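Local atomic coordinates of nucleocapsid protein (Schmallenberg virus, PDB entry 4JNG), a protein that coats the viral RNA genome, shielding it from nucleases and forming the helical nucleocapsid that is the template for transcription and replication. Residues Lys56-Ser61 against Pro79-Asn84. Numbering follows the deposited sequence.
Sequences KTAQPS and PQYVSN. With nucleotides of chain A.
The 2'-hydroxyl O2' of U24 (chain A) donates a 2.7 Å hydrogen bond to V82 O, inside a type I beta turn whose two ends, Y81 and N84, are the residues that meet P60. The turn, closed by N84 N bonding to Y81 O at 2.8 Å, illustrates how one short loop can serve two partners: RNA at its middle and a second loop of the same chain at its ends. That second loop, 56-61, leads from helix 47-56 into the antiparallel hairpin 61-66/69-74, and 79-84 follows the hairpin, so the contact joins the chain entering the hairpin to the chain leaving it. Y81 supplies most of what 79-84 brings to the contact. Its CG stands anti to the carbonyl carbon (chi1 -55°), and the ring reaches the backbone of A58, Q59 and P60. P60 CB sits 4.3 Å above the ring plane, over its centre, while A58 C lies at the ring edge, near the plane. Y81 CE2 comes within 3.4 Å of P60 N. P60 CD approaches Y81 OH, the phenol oxygen, at 3.7 Å. The ring of F78 also meets that of Y81. At the other end of the turn a water accepts from N84 ND2 and lies 2.9 Å from P60 O, to which it can donate. NZ of K49 of a neighbouring subunit hydrogen-bonds to Q80 O, placing this surface patch next to a subunit boundary. On the RNA side, V82 CG1 rests 3.5 Å from O4' of U25 (chain A).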
ATOM      1  N   LYS B  56      -2.390  12.405  10.636  1.00 11.10           N
ATOM      2  CA  LYS B  56      -1.980  11.546  11.743  1.00 11.41           C
ATOM      3  C   LYS B  56      -2.457  12.049  13.116  1.00 10.39           C
ATOM      4  O   LYS B  56      -2.131  11.449  14.149  1.00 10.50           O
ATOM      5  CB  LYS B  56      -0.453  11.348  11.719  1.00 13.38           C
ATOM      6  CG  LYS B  56       0.377  12.352  12.518  1.00 15.74           C
ATOM      7  CD  LYS B  56       1.860  12.244  12.169  1.00 17.47           C
ATOM      8  CE  LYS B  56       2.749  12.377  13.398  1.00 17.61           C
ATOM      9  NZ  LYS B  56       2.559  13.677  14.093  1.00 18.47           N
ATOM     10  N   THR B  57      -3.251  13.119  13.131  1.00  8.69           N
ATOM     11  CA  THR B  57      -3.672  13.734  14.388  1.00  8.22           C
ATOM     12  C   THR B  57      -5.136  13.444  14.691  1.00  9.17           C
ATOM     13  O   THR B  57      -6.010  13.699  13.866  1.00  9.86           O
ATOM     14  CB  THR B  57      -3.427  15.253  14.370  1.00  7.29           C
ATOM     15  OG1 THR B  57      -2.042  15.495  14.121  1.00  7.53           O
ATOM     16  CG2 THR B  57      -3.817  15.877  15.690  1.00  7.44           C
ATOM     17  N   ALA B  58      -5.390  12.935  15.897  1.00 10.85           N
ATOM     18  CA  ALA B  58      -6.706  12.426  16.268  1.00 13.35           C
ATOM     19  C   ALA B  58      -7.471  13.386  17.169  1.00 14.62           C
ATOM     20  O   ALA B  58      -7.932  13.007  18.246  1.00 13.71           O
ATOM     21  CB  ALA B  58      -6.573  11.059  16.930  1.00 15.63           C
ATOM     22  N   GLN B  59      -7.593  14.635  16.730  1.00 14.93           N
ATOM     23  CA  GLN B  59      -8.642  15.516  17.240  1.00 14.28           C
ATOM     24  C   GLN B  59      -9.391  16.094  16.055  1.00  9.48           C
ATOM     25  O   GLN B  59      -8.778  16.480  15.062  1.00 10.11           O
ATOM     26  CB  GLN B  59      -8.115  16.637  18.141  1.00 19.35           C
ATOM     27  CG  GLN B  59      -6.829  17.291  17.679  1.00 22.90           C
ATOM     28  CD  GLN B  59      -5.601  16.622  18.252  1.00 23.18           C
ATOM     29  OE1 GLN B  59      -5.581  15.406  18.452  1.00 25.30           O
ATOM     30  NE2 GLN B  59      -4.559  17.408  18.503  1.00 27.10           N
ATOM     31  N   PRO B  60     -10.727  16.136  16.146  1.00  6.28           N
ATOM     32  CA  PRO B  60     -11.535  16.588  15.023  1.00  5.64           C
ATOM     33  C   PRO B  60     -11.353  18.066  14.675  1.00  5.95           C
ATOM     34  O   PRO B  60     -11.830  18.490  13.625  1.00  5.18           O
ATOM     35  CB  PRO B  60     -12.965  16.317  15.495  1.00  5.41           C
ATOM     36  CG  PRO B  60     -12.875  16.364  16.984  1.00  5.57           C
ATOM     37  CD  PRO B  60     -11.565  15.711  17.283  1.00  5.74           C
ATOM     38  N   SER B  61     -10.695  18.843  15.546  1.00  6.48           N
ATOM     39  CA  SER B  61     -10.307  20.206  15.195  1.00  6.66           C
ATOM     40  C   SER B  61      -8.988  20.613  15.872  1.00  7.19           C
ATOM     41  O   SER B  61      -8.691  20.182  16.995  1.00  9.27           O
ATOM     42  CB  SER B  61     -11.442  21.200  15.492  1.00  6.68           C
ATOM     43  OG  SER B  61     -11.382  21.720  16.810  1.00  7.56           O
ATOM     44  N   PRO B  79      -8.269   9.544   8.965  1.00 11.46           N
ATOM     45  CA  PRO B  79      -9.208   8.630   8.284  1.00 10.45           C
ATOM     46  C   PRO B  79     -10.602   8.587   8.904  1.00  5.82           C
ATOM     47  O   PRO B  79     -11.601   8.751   8.205  1.00  8.52           O
ATOM     48  CB  PRO B  79      -8.525   7.260   8.403  1.00 12.86           C
ATOM     49  CG  PRO B  79      -7.081   7.539   8.680  1.00 14.23           C
ATOM     50  CD  PRO B  79      -6.903   8.996   9.005  1.00 13.13           C
ATOM     51  N   GLN B  80     -10.652   8.398  10.215  1.00  7.59           N
ATOM     52  CA  GLN B  80     -11.910   8.312  10.961  1.00  8.56           C
ATOM     53  C   GLN B  80     -12.831   9.524  10.745  1.00  8.55           C
ATOM     54  O   GLN B  80     -14.059   9.383  10.751  1.00 10.06           O
ATOM     55  CB  GLN B  80     -11.594   8.152  12.453  1.00  9.53           C
ATOM     56  CG  GLN B  80     -12.794   7.959  13.369  1.00 10.77           C
ATOM     57  CD  GLN B  80     -12.385   7.773  14.821  1.00 11.24           C
ATOM     58  OE1 GLN B  80     -11.294   7.285  15.113  1.00 10.67           O
ATOM     59  NE2 GLN B  80     -13.266   8.151  15.738  1.00 11.49           N
ATOM     60  N   TYR B  81     -12.235  10.701  10.549  1.00  5.64           N
ATOM     61  CA  TYR B  81     -12.983  11.951  10.460  1.00  5.25           C
ATOM     62  C   TYR B  81     -13.416  12.327   9.039  1.00  5.01           C
ATOM     63  O   TYR B  81     -14.143  13.308   8.853  1.00  4.50           O
ATOM     64  CB  TYR B  81     -12.155  13.102  11.073  1.00  5.71           C
ATOM     65  CG  TYR B  81     -11.685  12.866  12.506  1.00  6.95           C
ATOM     66  CD1 TYR B  81     -12.387  12.026  13.377  1.00  7.57           C
ATOM     67  CD2 TYR B  81     -10.549  13.510  12.994  1.00  7.50           C
ATOM     68  CE1 TYR B  81     -11.950  11.818  14.678  1.00  8.85           C
ATOM     69  CE2 TYR B  81     -10.111  13.317  14.288  1.00  8.05           C
ATOM     70  CZ  TYR B  81     -10.807  12.472  15.130  1.00  9.34           C
ATOM     71  OH  TYR B  81     -10.354  12.294  16.422  1.00  9.06           O
ATOM     72  N   VAL B  82     -13.002  11.553   8.037  1.00  5.10           N
ATOM     73  CA  VAL B  82     -13.247  11.924   6.637  1.00  5.27           C
ATOM     74  C   VAL B  82     -14.723  12.236   6.331  1.00  5.25           C
ATOM     75  O   VAL B  82     -15.002  13.027   5.431  1.00  5.14           O
ATOM     76  CB  VAL B  82     -12.703  10.864   5.646  1.00  5.89           C
ATOM     77  CG1 VAL B  82     -13.182  11.133   4.225  1.00  6.54           C
ATOM     78  CG2 VAL B  82     -11.184  10.841   5.671  1.00  5.80           C
ATOM     79  N   SER B  83     -15.667  11.649   7.070  1.00  5.35           N
ATOM     80  CA  SER B  83     -17.080  11.975   6.849  1.00  5.95           C
ATOM     81  C   SER B  83     -17.740  12.858   7.929  1.00  5.83           C
ATOM     82  O   SER B  83     -18.951  13.053   7.901  1.00  6.67           O
ATOM     83  CB  SER B  83     -17.898  10.701   6.582  1.00  7.60           C
ATOM     84  OG  SER B  83     -17.877   9.811   7.684  1.00  9.30           O
ATOM     85  N   ASN B  84     -16.960  13.418   8.853  1.00  5.84           N
ATOM     86  CA  ASN B  84     -17.498  14.425   9.792  1.00  5.23           C
ATOM     87  C   ASN B  84     -18.073  15.631   9.048  1.00  4.85           C
ATOM     88  O   ASN B  84     -17.502  16.058   8.046  1.00  4.70           O
ATOM     89  CB  ASN B  84     -16.419  14.913  10.761  1.00  5.26           C
ATOM     90  CG  ASN B  84     -16.017  13.871  11.787  1.00  5.85           C
ATOM     91  OD1 ASN B  84     -16.484  12.728  11.764  1.00  6.00           O
ATOM     92  ND2 ASN B  84     -15.130  14.265  12.700  1.00  6.07           N
TER
ATOM     93  P     U A  24     -15.760  21.007   1.063  1.00  4.70           P
ATOM     94  OP1   U A  24     -14.952  22.151   1.615  1.00  4.55           O
ATOM     95  OP2   U A  24     -15.684  20.698  -0.383  1.00  4.29           O
ATOM     96  O5'   U A  24     -15.364  19.685   1.849  1.00  4.36           O
ATOM     97  C5'   U A  24     -15.527  19.565   3.268  1.00  4.83           C
ATOM     98  C4'   U A  24     -15.276  18.140   3.693  1.00  4.87           C
ATOM     99  O4'   U A  24     -16.391  17.298   3.282  1.00  4.85           O
ATOM    100  C3'   U A  24     -14.060  17.469   3.074  1.00  4.86           C
ATOM    101  O3'   U A  24     -12.862  17.808   3.750  1.00  4.71           O
ATOM    102  C2'   U A  24     -14.417  15.995   3.220  1.00  4.91           C
ATOM    103  O2'   U A  24     -14.251  15.460   4.520  1.00  4.66           O
ATOM    104  C1'   U A  24     -15.909  16.022   2.896  1.00  4.91           C
ATOM    105  N1    U A  24     -16.216  15.811   1.473  1.00  4.97           N
ATOM    106  C2    U A  24     -16.197  14.511   1.005  1.00  5.05           C
ATOM    107  O2    U A  24     -15.923  13.558   1.713  1.00  5.03           O
ATOM    108  N3    U A  24     -16.500  14.372  -0.328  1.00  5.31           N
ATOM    109  C4    U A  24     -16.817  15.375  -1.219  1.00  5.59           C
ATOM    110  O4    U A  24     -17.068  15.089  -2.390  1.00  6.34           O
ATOM    111  C5    U A  24     -16.812  16.692  -0.658  1.00  5.39           C
ATOM    112  C6    U A  24     -16.516  16.862   0.636  1.00  5.08           C
ATOM    113  P     U A  25     -11.500  18.051   2.934  1.00  4.75           P
ATOM    114  OP1   U A  25     -10.530  18.675   3.862  1.00  4.56           O
ATOM    115  OP2   U A  25     -11.817  18.705   1.643  1.00  4.17           O
ATOM    116  O5'   U A  25     -10.987  16.568   2.674  1.00  4.70           O
ATOM    117  C5'   U A  25     -10.698  15.696   3.773  1.00  4.87           C
ATOM    118  C4'   U A  25     -10.613  14.279   3.273  1.00  5.03           C
ATOM    119  O4'   U A  25     -11.862  13.919   2.626  1.00  5.11           O
ATOM    120  C3'   U A  25      -9.556  14.036   2.210  1.00  5.17           C
ATOM    121  O3'   U A  25      -8.288  13.862   2.840  1.00  5.66           O
ATOM    122  C2'   U A  25     -10.089  12.790   1.507  1.00  5.18           C
ATOM    123  O2'   U A  25      -9.735  11.610   2.192  1.00  4.51           O
ATOM    124  C1'   U A  25     -11.603  12.999   1.582  1.00  5.36           C
ATOM    125  N1    U A  25     -12.253  13.480   0.348  1.00  6.31           N
ATOM    126  C2    U A  25     -12.698  12.522  -0.547  1.00  7.81           C
ATOM    127  O2    U A  25     -12.548  11.326  -0.365  1.00  8.66           O
ATOM    128  N3    U A  25     -13.317  13.019  -1.666  1.00  8.31           N
ATOM    129  C4    U A  25     -13.541  14.343  -1.978  1.00  7.80           C
ATOM    130  O4    U A  25     -14.119  14.630  -3.028  1.00  7.52           O
ATOM    131  C5    U A  25     -13.060  15.274  -1.000  1.00  6.47           C
ATOM    132  C6    U A  25     -12.452  14.821   0.105  1.00  5.91           C
TER
HETATM  133  O   HOH W   1     -13.576  16.874  12.054  1.00  6.72           O